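Local atomic coordinates of possible thiol-disulfide isomerase (Cytophaga hutchinsonii, PDB entry 3HCZ), a protein that is of unknown function but may act as a thiol-disulfide isomerase of the thioredoxin superfamily. Residues L36-S41 and Y107-T112. Residues are numbered along the deposited sequence; the frame is centred on the assembly and turned at random.
Sequences LFFWDS and YDIYAT
Phe38 points the tip of its ring at a face of Tyr107, with CZ of Phe38 over the centre of the tyrosine ring and 3.5 Å from Tyr107 CG. The two planes are inclined at 48°, and the ring centroids lie 4.7 Å apart. Ile109 covers one face of the phenylalanine in a CH-pi contact, its CD1 3.9 Å from the centroid of the Phe38 ring. With Phe38 CG anti to its own carbonyl carbon (chi1 -60°), the ring reaches both residues. Leu36 meets Tyr107 tip to tip, the leucine CD2 3.5 Å from Tyr107 CE2. In this thioredoxin-like fold, strand 33-39 is central in the sheet, and residues 107-112, leading from helix 103-107 to strand 114-118, pack on it through side chains. Farther along, Thr112 rests CG2 4.1 Å from Trp39 CA. A water 2.7 Å from Thr112 OG1 donates to Asp40 OD2, and Asp40 OD1 accepts from the backbone N of Gln42. The Tyr107 hydroxyl is hydrogen-bonded to the carbonyl oxygen of Pro12; an alanine in place of Tyr107 would probably deprive that carbonyl of this hydroxyl and open a gap beside Phe38 and Leu36. Backbone bonds join Phe38 to Val114 and Leu36 to Tyr116.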
loop_
_atom_site.group_PDB
_atom_site.type_symbol
_atom_site.label_atom_id
_atom_site.label_comp_id
_atom_site.label_asym_id
_atom_site.label_seq_id
_atom_site.Cartn_x
_atom_site.Cartn_y
_atom_site.Cartn_z
ATOM N N LEU A 36 -3.017 -0.183 0.045
ATOM C CA LEU A 36 -2.004 -1.142 0.228
ATOM C C LEU A 36 -1.142 -1.100 -1.040
ATOM O O LEU A 36 -1.622 -1.411 -2.131
ATOM C CB LEU A 36 -2.639 -2.511 0.519
ATOM C CG LEU A 36 -1.706 -3.696 0.624
ATOM C CD1 LEU A 36 -0.504 -3.445 1.628
ATOM C CD2 LEU A 36 -2.602 -4.862 1.099
ATOM N N PHE A 37 0.131 -0.731 -0.899
ATOM C CA PHE A 37 0.990 -0.522 -2.100
ATOM C C PHE A 37 2.303 -1.300 -2.065
ATOM O O PHE A 37 3.217 -0.952 -1.321
ATOM C CB PHE A 37 1.231 0.997 -2.266
ATOM C CG PHE A 37 1.964 1.377 -3.493
ATOM C CD1 PHE A 37 1.370 1.253 -4.762
ATOM C CD2 PHE A 37 3.269 1.864 -3.404
ATOM C CE1 PHE A 37 2.088 1.642 -5.934
ATOM C CE2 PHE A 37 3.980 2.240 -4.558
ATOM C CZ PHE A 37 3.378 2.131 -5.818
ATOM N N PHE A 38 2.424 -2.324 -2.917
ATOM C CA PHE A 38 3.622 -3.158 -2.922
ATOM C C PHE A 38 4.558 -2.648 -4.005
ATOM O O PHE A 38 4.138 -2.461 -5.158
ATOM C CB PHE A 38 3.299 -4.643 -3.173
ATOM C CG PHE A 38 2.390 -5.262 -2.148
ATOM C CD1 PHE A 38 2.924 -5.905 -1.003
ATOM C CD2 PHE A 38 0.990 -5.254 -2.337
ATOM C CE1 PHE A 38 2.080 -6.476 -0.012
ATOM C CE2 PHE A 38 0.122 -5.852 -1.362
ATOM C CZ PHE A 38 0.662 -6.452 -0.194
ATOM N N TRP A 39 5.820 -2.433 -3.644
ATOM C CA TRP A 39 6.771 -1.798 -4.555
ATOM C C TRP A 39 8.182 -2.260 -4.244
ATOM O O TRP A 39 8.441 -2.931 -3.222
ATOM C CB TRP A 39 6.655 -0.257 -4.486
ATOM C CG TRP A 39 7.199 0.330 -3.226
ATOM C CD1 TRP A 39 6.616 0.308 -1.955
ATOM C CD2 TRP A 39 8.449 1.001 -3.089
ATOM N NE1 TRP A 39 7.441 0.970 -1.061
ATOM C CE2 TRP A 39 8.571 1.386 -1.734
ATOM C CE3 TRP A 39 9.482 1.325 -3.992
ATOM C CZ2 TRP A 39 9.696 2.072 -1.256
ATOM C CZ3 TRP A 39 10.595 2.011 -3.522
ATOM C CH2 TRP A 39 10.688 2.384 -2.167
ATOM N N ASP A 40 9.101 -1.937 -5.165
ATOM C CA ASP A 40 10.480 -2.422 -5.103
ATOM C C ASP A 40 11.366 -1.299 -5.632
ATOM O O ASP A 40 11.168 -0.819 -6.754
ATOM C CB ASP A 40 10.592 -3.690 -5.972
ATOM C CG ASP A 40 11.955 -4.343 -5.931
ATOM O OD1 ASP A 40 12.951 -3.780 -5.425
ATOM O OD2 ASP A 40 12.037 -5.458 -6.489
ATOM N N SER A 41 12.333 -0.866 -4.828
ATOM C CA SER A 41 13.238 0.207 -5.277
ATOM C C SER A 41 14.076 -0.242 -6.471
ATOM O O SER A 41 14.494 0.574 -7.303
ATOM C CB SER A 41 14.136 0.681 -4.124
ATOM O OG SER A 41 15.204 -0.245 -3.915
ATOM N N TYR A 107 -0.038 -12.688 -1.357
ATOM C CA TYR A 107 -0.563 -11.539 -2.118
ATOM C C TYR A 107 -0.387 -11.642 -3.626
ATOM O O TYR A 107 -0.802 -10.733 -4.365
ATOM C CB TYR A 107 0.026 -10.204 -1.585
ATOM C CG TYR A 107 -0.791 -9.572 -0.478
ATOM C CD1 TYR A 107 -0.458 -9.777 0.879
ATOM C CD2 TYR A 107 -1.922 -8.781 -0.782
ATOM C CE1 TYR A 107 -1.246 -9.200 1.907
ATOM C CE2 TYR A 107 -2.697 -8.207 0.239
ATOM C CZ TYR A 107 -2.323 -8.401 1.576
ATOM O OH TYR A 107 -3.072 -7.833 2.573
ATOM N N ASP A 108 0.197 -12.746 -4.093
ATOM C CA ASP A 108 0.459 -12.938 -5.529
ATOM C C ASP A 108 1.216 -11.790 -6.192
ATOM O O ASP A 108 0.859 -11.349 -7.294
ATOM C CB ASP A 108 -0.843 -13.246 -6.263
ATOM C CG ASP A 108 -1.413 -14.582 -5.848
ATOM O OD1 ASP A 108 -0.762 -15.609 -6.154
ATOM O OD2 ASP A 108 -2.478 -14.621 -5.180
ATOM N N ILE A 109 2.273 -11.320 -5.520
ATOM C CA ILE A 109 3.106 -10.240 -6.054
ATOM C C ILE A 109 4.172 -10.782 -7.018
ATOM O O ILE A 109 5.116 -11.454 -6.585
ATOM C CB ILE A 109 3.793 -9.415 -4.917
ATOM C CG1 ILE A 109 2.763 -8.946 -3.876
ATOM C CG2 ILE A 109 4.539 -8.224 -5.511
ATOM C CD1 ILE A 109 1.692 -7.966 -4.436
ATOM N N TYR A 110 4.003 -10.510 -8.313
ATOM C CA TYR A 110 5.063 -10.770 -9.317
ATOM C C TYR A 110 5.627 -9.454 -9.842
ATOM O O TYR A 110 6.493 -8.854 -9.195
ATOM C CB TYR A 110 4.555 -11.675 -10.416
ATOM C CG TYR A 110 4.257 -13.015 -9.841
ATOM C CD1 TYR A 110 5.271 -13.976 -9.718
ATOM C CD2 TYR A 110 2.983 -13.317 -9.354
ATOM C CE1 TYR A 110 5.010 -15.227 -9.164
ATOM C CE2 TYR A 110 2.710 -14.549 -8.779
ATOM C CZ TYR A 110 3.727 -15.504 -8.700
ATOM O OH TYR A 110 3.464 -16.732 -8.153
ATOM N N ALA A 111 5.117 -8.946 -10.957
ATOM C CA ALA A 111 5.474 -7.585 -11.318
ATOM C C ALA A 111 5.095 -6.613 -10.161
ATOM O O ALA A 111 4.044 -6.767 -9.526
ATOM C CB ALA A 111 4.777 -7.201 -12.584
ATOM N N THR A 112 5.956 -5.642 -9.882
ATOM C CA THR A 112 5.589 -4.521 -8.993
ATOM C C THR A 112 5.517 -3.256 -9.863
ATOM O O THR A 112 6.092 -3.245 -10.972
ATOM C CB THR A 112 6.637 -4.298 -7.866
ATOM O OG1 THR A 112 7.945 -4.455 -8.416
ATOM C CG2 THR A 112 6.456 -5.303 -6.732
HETATM O O HOH W 1 9.675 -6.456 -7.982
#